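Local coordinates for TqaL (Neurospora crassa, PDB 7EEH), which belongs to the iron-binding 2OG-Fe dioxygenase family of the cupin clan and holds its iron on two histidines and an aspartate, at residues R80-S86 and D157-L163; R91-Q96 and I292-H298; F164-T170 and K265-M271. The protein carries 1 engineered substitution. All coordinates share one frame; numbering follows the deposited sequence.

Contact 1: R80-S86 and D157-L163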
loop_
_atom_site.group_PDB
_atom_site.type_symbol
_atom_site.label_atom_id
_atom_site.label_comp_id
_atom_site.label_asym_id
_atom_site.label_seq_id
_atom_site.Cartn_x
_atom_site.Cartn_y
_atom_site.Cartn_z
ATOM N N ARG B 80 -5.358 26.876 23.788
ATOM C CA ARG B 80 -6.671 26.362 23.429
ATOM C C ARG B 80 -6.803 26.385 21.918
ATOM O O ARG B 80 -6.481 27.395 21.278
ATOM C CB ARG B 80 -7.795 27.192 24.051
ATOM C CG ARG B 80 -7.909 27.114 25.563
ATOM C CD ARG B 80 -8.834 28.217 26.093
ATOM N NE ARG B 80 -10.197 28.038 25.637
ATOM C CZ ARG B 80 -10.875 28.877 24.859
ATOM N NH1 ARG B 80 -10.351 30.019 24.428
ATOM N NH2 ARG B 80 -12.107 28.555 24.521
ATOM N N PHE B 81 -7.284 25.279 21.356
ATOM C CA PHE B 81 -7.583 25.183 19.939
ATOM C C PHE B 81 -9.035 24.776 19.770
ATOM O O PHE B 81 -9.664 24.259 20.691
ATOM C CB PHE B 81 -6.669 24.186 19.228
ATOM C CG PHE B 81 -5.212 24.534 19.318
ATOM C CD1 PHE B 81 -4.464 24.153 20.421
ATOM C CD2 PHE B 81 -4.593 25.245 18.304
ATOM C CE1 PHE B 81 -3.117 24.479 20.512
ATOM C CE2 PHE B 81 -3.246 25.579 18.388
ATOM C CZ PHE B 81 -2.510 25.195 19.494
ATOM N N CYS B 82 -9.564 25.044 18.586
ATOM C CA CYS B 82 -10.925 24.692 18.216
ATOM C C CYS B 82 -10.882 23.770 17.004
ATOM O O CYS B 82 -10.326 24.132 15.962
ATOM C CB CYS B 82 -11.753 25.941 17.897
ATOM S SG CYS B 82 -13.380 25.543 17.210
ATOM N N PHE B 83 -11.436 22.575 17.147
ATOM C CA PHE B 83 -11.767 21.758 15.987
ATOM C C PHE B 83 -13.118 22.249 15.470
ATOM O O PHE B 83 -14.145 22.052 16.123
ATOM C CB PHE B 83 -11.807 20.279 16.359
ATOM C CG PHE B 83 -10.448 19.653 16.580
ATOM C CD1 PHE B 83 -9.583 19.443 15.524
ATOM C CD2 PHE B 83 -10.059 19.246 17.846
ATOM C CE1 PHE B 83 -8.350 18.838 15.726
ATOM C CE2 PHE B 83 -8.830 18.649 18.060
ATOM C CZ PHE B 83 -7.971 18.448 16.997
ATOM N N ASP B 84 -13.116 22.928 14.326
ATOM C CA ASP B 84 -14.313 23.540 13.756
ATOM C C ASP B 84 -14.760 22.686 12.575
ATOM O O ASP B 84 -14.116 22.690 11.518
ATOM C CB ASP B 84 -14.026 24.977 13.320
ATOM C CG ASP B 84 -15.288 25.744 12.952
ATOM O OD1 ASP B 84 -16.264 25.109 12.508
ATOM O OD2 ASP B 84 -15.299 26.985 13.117
ATOM N N PHE B 85 -15.855 21.966 12.744
ATOM C CA PHE B 85 -16.296 21.053 11.700
ATOM C C PHE B 85 -17.292 21.686 10.737
ATOM O O PHE B 85 -17.794 20.993 9.849
ATOM C CB PHE B 85 -16.850 19.780 12.329
ATOM C CG PHE B 85 -15.772 18.833 12.755
ATOM C CD1 PHE B 85 -15.030 18.148 11.806
ATOM C CD2 PHE B 85 -15.451 18.677 14.089
ATOM C CE1 PHE B 85 -14.015 17.295 12.187
ATOM C CE2 PHE B 85 -14.428 17.828 14.476
ATOM C CZ PHE B 85 -13.716 17.135 13.526
ATOM N N SER B 86 -17.562 22.984 10.875
ATOM C CA SER B 86 -18.241 23.741 9.831
ATOM C C SER B 86 -17.243 24.309 8.834
ATOM O O SER B 86 -17.417 24.167 7.625
ATOM C CB SER B 86 -19.066 24.878 10.436
ATOM O OG SER B 86 -19.923 24.385 11.438
ATOM N N ASP B 157 -21.005 21.981 16.551
ATOM C CA ASP B 157 -20.093 21.567 15.497
ATOM C C ASP B 157 -18.639 21.936 15.797
ATOM O O ASP B 157 -17.787 21.842 14.907
ATOM C CB ASP B 157 -20.518 22.191 14.169
ATOM C CG ASP B 157 -20.602 23.713 14.239
ATOM O OD1 ASP B 157 -20.236 24.318 15.272
ATOM O OD2 ASP B 157 -21.040 24.320 13.242
ATOM N N LYS B 158 -18.350 22.379 17.016
ATOM C CA LYS B 158 -17.028 22.830 17.427
ATOM C C LYS B 158 -16.586 22.044 18.650
ATOM O O LYS B 158 -17.396 21.770 19.539
ATOM C CB LYS B 158 -17.025 24.328 17.778
ATOM C CG LYS B 158 -17.086 25.271 16.587
ATOM C CD LYS B 158 -17.801 26.573 16.941
ATOM C CE LYS B 158 -18.128 27.403 15.693
ATOM N NZ LYS B 158 -18.844 26.610 14.631
ATOM N N TRP B 159 -15.306 21.678 18.693
ATOM C CA TRP B 159 -14.696 21.118 19.889
ATOM C C TRP B 159 -13.646 22.085 20.416
ATOM O O TRP B 159 -13.006 22.802 19.648
ATOM C CB TRP B 159 -14.002 19.770 19.638
ATOM C CG TRP B 159 -14.789 18.666 18.981
ATOM C CD1 TRP B 159 -15.178 18.605 17.685
ATOM C CD2 TRP B 159 -15.209 17.433 19.586
ATOM N NE1 TRP B 159 -15.845 17.430 17.441
ATOM C CE2 TRP B 159 -15.880 16.692 18.592
ATOM C CE3 TRP B 159 -15.103 16.896 20.878
ATOM C CZ2 TRP B 159 -16.440 15.445 18.838
ATOM C CZ3 TRP B 159 -15.658 15.648 21.128
ATOM C CH2 TRP B 159 -16.328 14.940 20.110
ATOM N N VAL B 160 -13.464 22.077 21.728
ATOM C CA VAL B 160 -12.368 22.782 22.381
ATOM C C VAL B 160 -11.275 21.768 22.651
ATOM O O VAL B 160 -11.533 20.724 23.260
ATOM C CB VAL B 160 -12.815 23.437 23.698
ATOM C CG1 VAL B 160 -11.642 24.209 24.328
ATOM C CG2 VAL B 160 -14.014 24.326 23.472
ATOM N N CYS B 161 -10.061 22.068 22.208
ATOM C CA CYS B 161 -8.912 21.217 22.472
ATOM C C CYS B 161 -7.909 22.033 23.273
ATOM O O CYS B 161 -7.317 22.988 22.747
ATOM C CB CYS B 161 -8.293 20.701 21.180
ATOM S SG CYS B 161 -6.760 19.768 21.461
ATOM N N THR B 162 -7.736 21.682 24.543
ATOM C CA THR B 162 -6.724 22.312 25.374
ATOM C C THR B 162 -5.448 21.481 25.289
ATOM O O THR B 162 -5.444 20.301 25.649
ATOM C CB THR B 162 -7.181 22.449 26.828
ATOM O OG1 THR B 162 -8.494 23.006 26.856
ATOM C CG2 THR B 162 -6.251 23.395 27.575
ATOM N N LEU B 163 -4.382 22.095 24.792
ATOM C CA LEU B 163 -3.115 21.418 24.546
ATOM C C LEU B 163 -2.049 21.910 25.518
ATOM O O LEU B 163 -1.785 23.112 25.586
ATOM C CB LEU B 163 -2.659 21.637 23.103
ATOM C CG LEU B 163 -1.383 20.791 23.023
ATOM C CD1 LEU B 163 -1.518 19.497 22.309
ATOM C CD2 LEU B 163 -0.167 21.621 22.576
#
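F83 and W159 face each other as a hydrogen-bonded antiparallel pair between strands 74-84 and 158-170. W159 N reaches F83 O at 2.8 Å, while the return bond, from F83 N to W159 O, is distinctly bent (134° at the hydrogen). The next such pair, F81 with C161, is straighter, above all from C161 N to F81 O.

F83 can be followed outward. Its CB rests on W159 CB at 4.0 Å. Because CG lies opposite the carbonyl carbon (chi1 -74°), the ring leans along the strands toward C161 and away from the indole; CD2 and then CE2 come to C161 CB, the latter at 3.8 Å. C161 SG also lies beside CE2, an oblique sulfur-aromatic contact. F81 does much the same one pair further on, setting CE1 against L163 CB. L134 of helix 128-141 covers F81 and F83, and V90 of the adjoining strand 89-92 flanks them, so F81 and F83 fill the interface between the sheet and this helix.

These strands are central neighbours in the large antiparallel sheet, part of the double-stranded beta-helix (jelly-roll) core that the cupin clan shares. Strand 267-277 lies on the far edge of 158-170, and its T276 touches F83, W159 and C161.

Just past the end of strand 74-84, F85 N still bonds to D157 O. The F85 ring comes rim to rim with the indole, CE2 lying 3.3 Å from W159 NE1 and the planes 76° apart.

On the other face C82 SG sits on K158 CG. The lysine bends at its last torsion, bringing NZ to D157 OD1 at 2.8 Å and leaving D84 OD1 a long salt bridge. D84 OD2 pairs with R91, and OD1 closes an Asx turn with S86 N.

Contact 2: R91-Q96 and I292-H298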
loop_
_atom_site.group_PDB
_atom_site.type_symbol
_atom_site.label_atom_id
_atom_site.label_comp_id
_atom_site.label_asym_id
_atom_site.label_seq_id
_atom_site.Cartn_x
_atom_site.Cartn_y
_atom_site.Cartn_z
ATOM N N ARG B 91 -8.107 25.888 14.693
ATOM C CA ARG B 91 -7.597 27.242 14.854
ATOM C C ARG B 91 -7.203 27.480 16.304
ATOM O O ARG B 91 -7.747 26.863 17.221
ATOM C CB ARG B 91 -8.630 28.299 14.411
ATOM C CG ARG B 91 -9.685 28.658 15.461
ATOM C CD ARG B 91 -10.688 29.697 14.926
ATOM N NE ARG B 91 -11.160 29.311 13.604
ATOM C CZ ARG B 91 -12.313 28.692 13.378
ATOM N NH1 ARG B 91 -13.138 28.420 14.380
ATOM N NH2 ARG B 91 -12.640 28.349 12.141
ATOM N N ARG B 92 -6.250 28.388 16.501
ATOM C CA ARG B 92 -5.859 28.797 17.840
ATOM C C ARG B 92 -6.887 29.775 18.385
ATOM O O ARG B 92 -7.260 30.732 17.701
ATOM C CB ARG B 92 -4.473 29.447 17.813
ATOM C CG ARG B 92 -3.986 29.967 19.156
ATOM C CD ARG B 92 -3.648 28.822 20.080
ATOM N NE ARG B 92 -3.110 29.272 21.354
ATOM C CZ ARG B 92 -1.825 29.544 21.560
ATOM N NH1 ARG B 92 -0.948 29.398 20.579
ATOM N NH2 ARG B 92 -1.414 29.953 22.750
ATOM N N LEU B 93 -7.336 29.545 19.613
ATOM C CA LEU B 93 -8.270 30.432 20.291
ATOM C C LEU B 93 -7.531 31.340 21.268
ATOM O O LEU B 93 -6.422 31.043 21.704
ATOM C CB LEU B 93 -9.325 29.638 21.055
ATOM C CG LEU B 93 -10.152 28.634 20.266
ATOM C CD1 LEU B 93 -11.053 27.887 21.224
ATOM C CD2 LEU B 93 -10.965 29.360 19.220
ATOM N N GLU B 94 -8.182 32.446 21.622
ATOM C CA GLU B 94 -7.627 33.395 22.575
ATOM C C GLU B 94 -7.490 32.755 23.951
ATOM O O GLU B 94 -8.174 31.779 24.288
ATOM C CB GLU B 94 -8.529 34.626 22.686
ATOM C CG GLU B 94 -9.890 34.294 23.280
ATOM C CD GLU B 94 -10.686 35.527 23.671
ATOM O OE1 GLU B 94 -10.176 36.644 23.474
ATOM O OE2 GLU B 94 -11.821 35.368 24.171
ATOM N N PHE B 95 -6.601 33.333 24.758
ATOM C CA PHE B 95 -6.512 32.944 26.157
ATOM C C PHE B 95 -7.851 33.167 26.839
ATOM O O PHE B 95 -8.514 34.181 26.612
ATOM C CB PHE B 95 -5.430 33.743 26.883
ATOM C CG PHE B 95 -5.367 33.459 28.358
ATOM C CD1 PHE B 95 -4.768 32.304 28.823
ATOM C CD2 PHE B 95 -5.935 34.332 29.278
ATOM C CE1 PHE B 95 -4.724 32.021 30.179
ATOM C CE2 PHE B 95 -5.890 34.054 30.634
ATOM C CZ PHE B 95 -5.280 32.899 31.085
ATOM N N GLN B 96 -8.248 32.207 27.672
ATOM C CA GLN B 96 -9.454 32.319 28.489
ATOM C C GLN B 96 -9.123 31.868 29.906
ATOM O O GLN B 96 -8.724 30.702 30.108
ATOM C CB GLN B 96 -10.619 31.503 27.923
ATOM C CG GLN B 96 -11.929 31.816 28.635
ATOM C CD GLN B 96 -13.139 31.083 28.071
ATOM O OE1 GLN B 96 -13.063 30.417 27.041
ATOM N NE2 GLN B 96 -14.273 31.244 28.731
ATOM N N ILE B 292 -19.018 29.661 30.081
ATOM C CA ILE B 292 -19.013 29.161 28.718
ATOM C C ILE B 292 -17.617 29.290 28.116
ATOM O O ILE B 292 -16.783 30.090 28.561
ATOM C CB ILE B 292 -20.075 29.868 27.842
ATOM C CG1 ILE B 292 -19.881 31.389 27.805
ATOM C CG2 ILE B 292 -21.475 29.531 28.334
ATOM C CD1 ILE B 292 -18.785 31.916 26.858
ATOM N N ASP B 293 -17.374 28.498 27.076
ATOM C CA ASP B 293 -16.127 28.552 26.334
ATOM C C ASP B 293 -16.159 29.700 25.341
ATOM O O ASP B 293 -17.146 29.883 24.620
ATOM C CB ASP B 293 -15.900 27.237 25.595
ATOM C CG ASP B 293 -15.785 26.078 26.531
ATOM O OD1 ASP B 293 -14.829 26.083 27.328
ATOM O OD2 ASP B 293 -16.650 25.180 26.484
ATOM N N SER B 294 -15.081 30.468 25.289
ATOM C CA SER B 294 -14.945 31.496 24.276
ATOM C C SER B 294 -14.340 30.876 23.026
ATOM O O SER B 294 -13.367 30.124 23.113
ATOM C CB SER B 294 -14.064 32.641 24.775
ATOM O OG SER B 294 -13.390 33.256 23.695
ATOM N N PHE B 295 -14.907 31.195 21.865
ATOM C CA PHE B 295 -14.361 30.736 20.596
ATOM C C PHE B 295 -13.731 31.868 19.793
ATOM O O PHE B 295 -13.484 31.715 18.592
ATOM C CB PHE B 295 -15.434 30.011 19.788
ATOM C CG PHE B 295 -15.778 28.655 20.344
ATOM C CD1 PHE B 295 -14.947 27.564 20.106
ATOM C CD2 PHE B 295 -16.902 28.480 21.132
ATOM C CE1 PHE B 295 -15.248 26.316 20.625
ATOM C CE2 PHE B 295 -17.218 27.232 21.661
ATOM C CZ PHE B 295 -16.390 26.149 21.405
ATOM N N ARG B 296 -13.434 32.987 20.440
ATOM C CA ARG B 296 -12.702 34.051 19.776
ATOM C C ARG B 296 -11.314 33.550 19.383
ATOM O O ARG B 296 -10.603 32.979 20.221
ATOM C CB ARG B 296 -12.594 35.272 20.689
ATOM C CG ARG B 296 -13.964 35.816 21.086
ATOM C CD ARG B 296 -13.870 37.111 21.882
ATOM N NE ARG B 296 -13.027 38.098 21.217
ATOM C CZ ARG B 296 -13.402 38.827 20.169
ATOM N NH1 ARG B 296 -14.621 38.686 19.653
ATOM N NH2 ARG B 296 -12.556 39.704 19.639
ATOM N N PRO B 297 -10.904 33.715 18.135
ATOM C CA PRO B 297 -9.552 33.313 17.752
ATOM C C PRO B 297 -8.515 34.206 18.416
ATOM O O PRO B 297 -8.804 35.310 18.890
ATOM C CB PRO B 297 -9.544 33.470 16.228
ATOM C CG PRO B 297 -10.681 34.387 15.931
ATOM C CD PRO B 297 -11.705 34.164 16.987
ATOM N N HIS B 298 -7.291 33.693 18.475
ATOM C CA HIS B 298 -6.221 34.413 19.150
ATOM C C HIS B 298 -5.784 35.580 18.282
ATOM O O HIS B 298 -5.516 35.411 17.090
ATOM C CB HIS B 298 -5.044 33.479 19.432
ATOM C CG HIS B 298 -4.164 33.928 20.555
ATOM N ND1 HIS B 298 -3.441 35.101 20.511
ATOM C CD2 HIS B 298 -3.867 33.346 21.741
ATOM C CE1 HIS B 298 -2.746 35.228 21.628
ATOM N NE2 HIS B 298 -2.989 34.177 22.391
#
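The side-chain amide of Q96 grips the 292-298 loop at two points, S294 and I292: OE1 accepts from S294 N at 2.7 Å, and NE2 gives its hydrogen to I292 O at 2.8 Å, with that oxygen close to the amide plane. Two bonds fix the rotation of the amide. S294 OG donates to E94 OE2 (2.7 Å), on the anti side of the carboxylate, and accepts from R296 N in an ST turn.

The motif is a single beta bridge, L93 with P297, where the loop after strand 267-277 is tied to the chain that continues from strand 89-92. E94 N bonds to R296 O almost straight (171°), and H298 N bonds to R92 O.

E94 keeps CG between its backbone N and carbonyl carbon (chi1 65°), which lays the carboxylate across the R296 chain, OE2 at 3.5 Å from R296 CD. Its ion pair with R296 NE is long.

Around this lies packing of mixed character. L93 runs alongside F295, with L93 CD1 and F295 CD1 as the apolar pair, and its CD2 rests on F295 O. R92 and H298 lie side by side, CG of the arginine on CB of the histidine, while their polar ends go elsewhere, R92 to Q125 and V120, H298 to E119. At the edge of the H298 ring, near its plane, L93 O sits 3.4 Å from CD2.

Contact 3: F164-T170 and K265-M271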
loop_
_atom_site.group_PDB
_atom_site.type_symbol
_atom_site.label_atom_id
_atom_site.label_comp_id
_atom_site.label_asym_id
_atom_site.label_seq_id
_atom_site.Cartn_x
_atom_site.Cartn_y
_atom_site.Cartn_z
ATOM N N PHE B 164 -1.434 20.983 26.251
ATOM C CA PHE B 164 -0.287 21.273 27.106
ATOM C C PHE B 164 0.972 20.631 26.538
ATOM O O PHE B 164 0.989 19.427 26.249
ATOM C CB PHE B 164 -0.492 20.760 28.531
ATOM C CG PHE B 164 -1.470 21.558 29.330
ATOM C CD1 PHE B 164 -2.825 21.405 29.130
ATOM C CD2 PHE B 164 -1.033 22.453 30.297
ATOM C CE1 PHE B 164 -3.739 22.136 29.873
ATOM C CE2 PHE B 164 -1.940 23.188 31.039
ATOM C CZ PHE B 164 -3.294 23.027 30.825
ATOM N N ASN B 165 2.028 21.418 26.427
ATOM C CA ASN B 165 3.367 20.903 26.166
ATOM C C ASN B 165 4.077 20.914 27.518
ATOM O O ASN B 165 4.245 21.977 28.121
ATOM C CB ASN B 165 4.064 21.771 25.125
ATOM C CG ASN B 165 5.425 21.254 24.731
ATOM O OD1 ASN B 165 5.897 20.216 25.217
ATOM N ND2 ASN B 165 6.055 21.960 23.822
ATOM N N LEU B 166 4.431 19.736 28.027
ATOM C CA LEU B 166 4.747 19.572 29.444
ATOM C C LEU B 166 6.043 18.793 29.620
ATOM O O LEU B 166 6.179 17.678 29.104
ATOM C CB LEU B 166 3.589 18.850 30.176
ATOM C CG LEU B 166 3.856 18.318 31.588
ATOM C CD1 LEU B 166 4.114 19.461 32.542
ATOM C CD2 LEU B 166 2.709 17.475 32.095
ATOM N N ARG B 167 6.986 19.371 30.362
ATOM C CA ARG B 167 8.187 18.663 30.790
ATOM C C ARG B 167 8.095 18.452 32.295
ATOM O O ARG B 167 8.041 19.425 33.058
ATOM C CB ARG B 167 9.454 19.442 30.420
ATOM C CG ARG B 167 10.688 19.021 31.211
ATOM C CD ARG B 167 11.961 19.635 30.645
ATOM N NE ARG B 167 12.217 19.202 29.272
ATOM C CZ ARG B 167 13.146 19.727 28.482
ATOM N NH1 ARG B 167 13.934 20.707 28.931
ATOM N NH2 ARG B 167 13.289 19.276 27.240
ATOM N N THR B 168 8.036 17.193 32.722
ATOM C CA THR B 168 8.086 16.896 34.148
ATOM C C THR B 168 9.537 16.693 34.565
ATOM O O THR B 168 10.378 16.315 33.753
ATOM C CB THR B 168 7.254 15.658 34.499
ATOM O OG1 THR B 168 7.809 14.503 33.859
ATOM C CG2 THR B 168 5.799 15.848 34.063
ATOM N N VAL B 169 9.829 16.966 35.835
ATOM C CA VAL B 169 11.194 16.921 36.363
ATOM C C VAL B 169 11.178 16.137 37.670
ATOM O O VAL B 169 10.419 16.471 38.586
ATOM C CB VAL B 169 11.772 18.329 36.589
ATOM C CG1 VAL B 169 13.219 18.243 37.046
ATOM C CG2 VAL B 169 11.661 19.167 35.326
ATOM N N THR B 170 12.004 15.097 37.751
ATOM C CA THR B 170 12.139 14.259 38.940
ATOM C C THR B 170 13.541 14.461 39.490
ATOM O O THR B 170 14.526 14.203 38.789
ATOM C CB THR B 170 11.912 12.777 38.619
ATOM O OG1 THR B 170 10.619 12.593 38.024
ATOM C CG2 THR B 170 12.012 11.925 39.887
ATOM N N LYS B 265 20.890 11.699 39.270
ATOM C CA LYS B 265 20.608 12.795 38.351
ATOM C C LYS B 265 19.106 12.969 38.161
ATOM O O LYS B 265 18.304 12.084 38.477
ATOM C CB LYS B 265 21.276 12.566 36.994
ATOM C CG LYS B 265 22.754 12.289 37.080
ATOM C CD LYS B 265 23.366 12.205 35.697
ATOM C CE LYS B 265 24.849 11.895 35.771
ATOM N NZ LYS B 265 25.390 11.514 34.437
ATOM N N GLU B 266 18.731 14.127 37.628
ATOM C CA GLU B 266 17.325 14.383 37.377
ATOM C C GLU B 266 16.862 13.625 36.137
ATOM O O GLU B 266 17.644 13.320 35.231
ATOM C CB GLU B 266 17.061 15.879 37.207
ATOM C CG GLU B 266 17.588 16.440 35.896
ATOM C CD GLU B 266 17.170 17.879 35.662
ATOM O OE1 GLU B 266 16.702 18.525 36.628
ATOM O OE2 GLU B 266 17.304 18.362 34.513
ATOM N N ALA B 267 15.573 13.317 36.107
ATOM C CA ALA B 267 14.945 12.713 34.944
ATOM C C ALA B 267 13.834 13.632 34.451
ATOM O O ALA B 267 13.066 14.173 35.250
ATOM C CB ALA B 267 14.389 11.324 35.277
ATOM N N THR B 268 13.755 13.811 33.133
ATOM C CA THR B 268 12.721 14.640 32.529
ATOM C C THR B 268 11.953 13.836 31.483
ATOM O O THR B 268 12.487 12.904 30.884
ATOM C CB THR B 268 13.320 15.892 31.885
ATOM O OG1 THR B 268 14.179 15.508 30.806
ATOM C CG2 THR B 268 14.131 16.675 32.893
ATOM N N ARG B 269 10.705 14.225 31.250
ATOM C CA ARG B 269 9.850 13.565 30.260
ATOM C C ARG B 269 9.039 14.640 29.559
ATOM O O ARG B 269 8.335 15.404 30.227
ATOM C CB ARG B 269 8.916 12.555 30.929
ATOM C CG ARG B 269 8.050 11.711 29.984
ATOM C CD ARG B 269 7.331 10.676 30.823
ATOM N NE ARG B 269 6.321 9.901 30.111
ATOM C CZ ARG B 269 5.012 10.131 30.144
ATOM N NH1 ARG B 269 4.509 11.156 30.832
ATOM N NH2 ARG B 269 4.198 9.318 29.478
ATOM N N ASP B 270 9.128 14.706 28.233
ATOM C CA ASP B 270 8.462 15.746 27.449
ATOM C C ASP B 270 7.254 15.157 26.720
ATOM O O ASP B 270 7.404 14.213 25.940
ATOM C CB ASP B 270 9.426 16.372 26.447
ATOM C CG ASP B 270 10.684 16.928 27.111
ATOM O OD1 ASP B 270 10.632 17.240 28.315
ATOM O OD2 ASP B 270 11.717 17.032 26.425
HETATM N N MSE B 271 6.077 15.740 26.953
HETATM C CA MSE B 271 4.809 15.270 26.377
HETATM C C MSE B 271 4.063 16.394 25.665
HETATM O O MSE B 271 4.205 17.563 26.029
HETATM C CB MSE B 271 3.875 14.718 27.465
HETATM C CG MSE B 271 4.401 13.538 28.276
HETATM SE SE MSE B 271 4.946 12.006 27.209
HETATM C CE MSE B 271 3.094 11.409 26.828
HETATM O O HOH W 1 5.861 12.876 33.031
HETATM O O HOH W 2 9.872 13.633 35.225
#
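Strands 158-170 and 267-277 run antiparallel in the large sheet, and the C-terminal half of the first meets the N-terminal half of the second in the pairs L166-M271, T168-R269 and T170-A267. Each pair is joined by two backbone hydrogen bonds; the T168-R269 pair is the slackest, R269 N standing 3.3 Å from T168 O.

The main side-chain bond is between R167 and D270, a non-hydrogen-bonded pair that leaves the sheet on the same face. R167 is extended to CD and then bends (chi3 -62°), presenting NE and NH2 side-on to the carboxylate: NE to D270 OD1 at 2.7 Å, NH2 to OD2 at 2.9 Å. Both bonds are nearly straight and lie in the guanidinium plane, and both oxygens are met on their syn sides, with the two planes turned 27° apart. Such a two-point grip restrains the rotation of both groups, and N63 takes a further bond from NH2.

This belongs to the jelly-roll core of the 2OG-Fe dioxygenases, where the sheet forms one wall around the metal; the L166 side chain is about 10 Å from the iron, consistent with its face of the sheet turning toward the metal.

On the L166 face, opposite R167, T168 and R269 lie side by side. Water 1 takes a bond from R269 NH1 and joins it to T168 OG1; water 2 links T168 OG1 with T170 OG1 and donates to A267 O. The selenium of M271, a selenomethionine, sits over the centre of one face of the R269 guanidinium, 3.5 Å above its plane. On the R167 face, further along the strands, V169 CG1 touches E266 OE1, while E266 OE2 forms a salt bridge with K199.

Contacts 1 and 3 use successive parts of strand 158-170, pairing its first half with strand 74-84 and its second half with strand 267-277, so together they bind three neighbours of one sheet. Both are partly buried, but their centres are 26 Å apart on opposite sides of the chain's centre: aromatic packing dominates contact 1, whereas contact 3, nearer the iron, relies on a two-point ion pair and bridging waters. Contact 2 is a surface contact of loop against strand end, rich in side-chain-to-backbone bonds. It touches contact 1 directly through R80, whose guanidinium probably bonds to S294 O and E94 O; contact 3 stays clear of it.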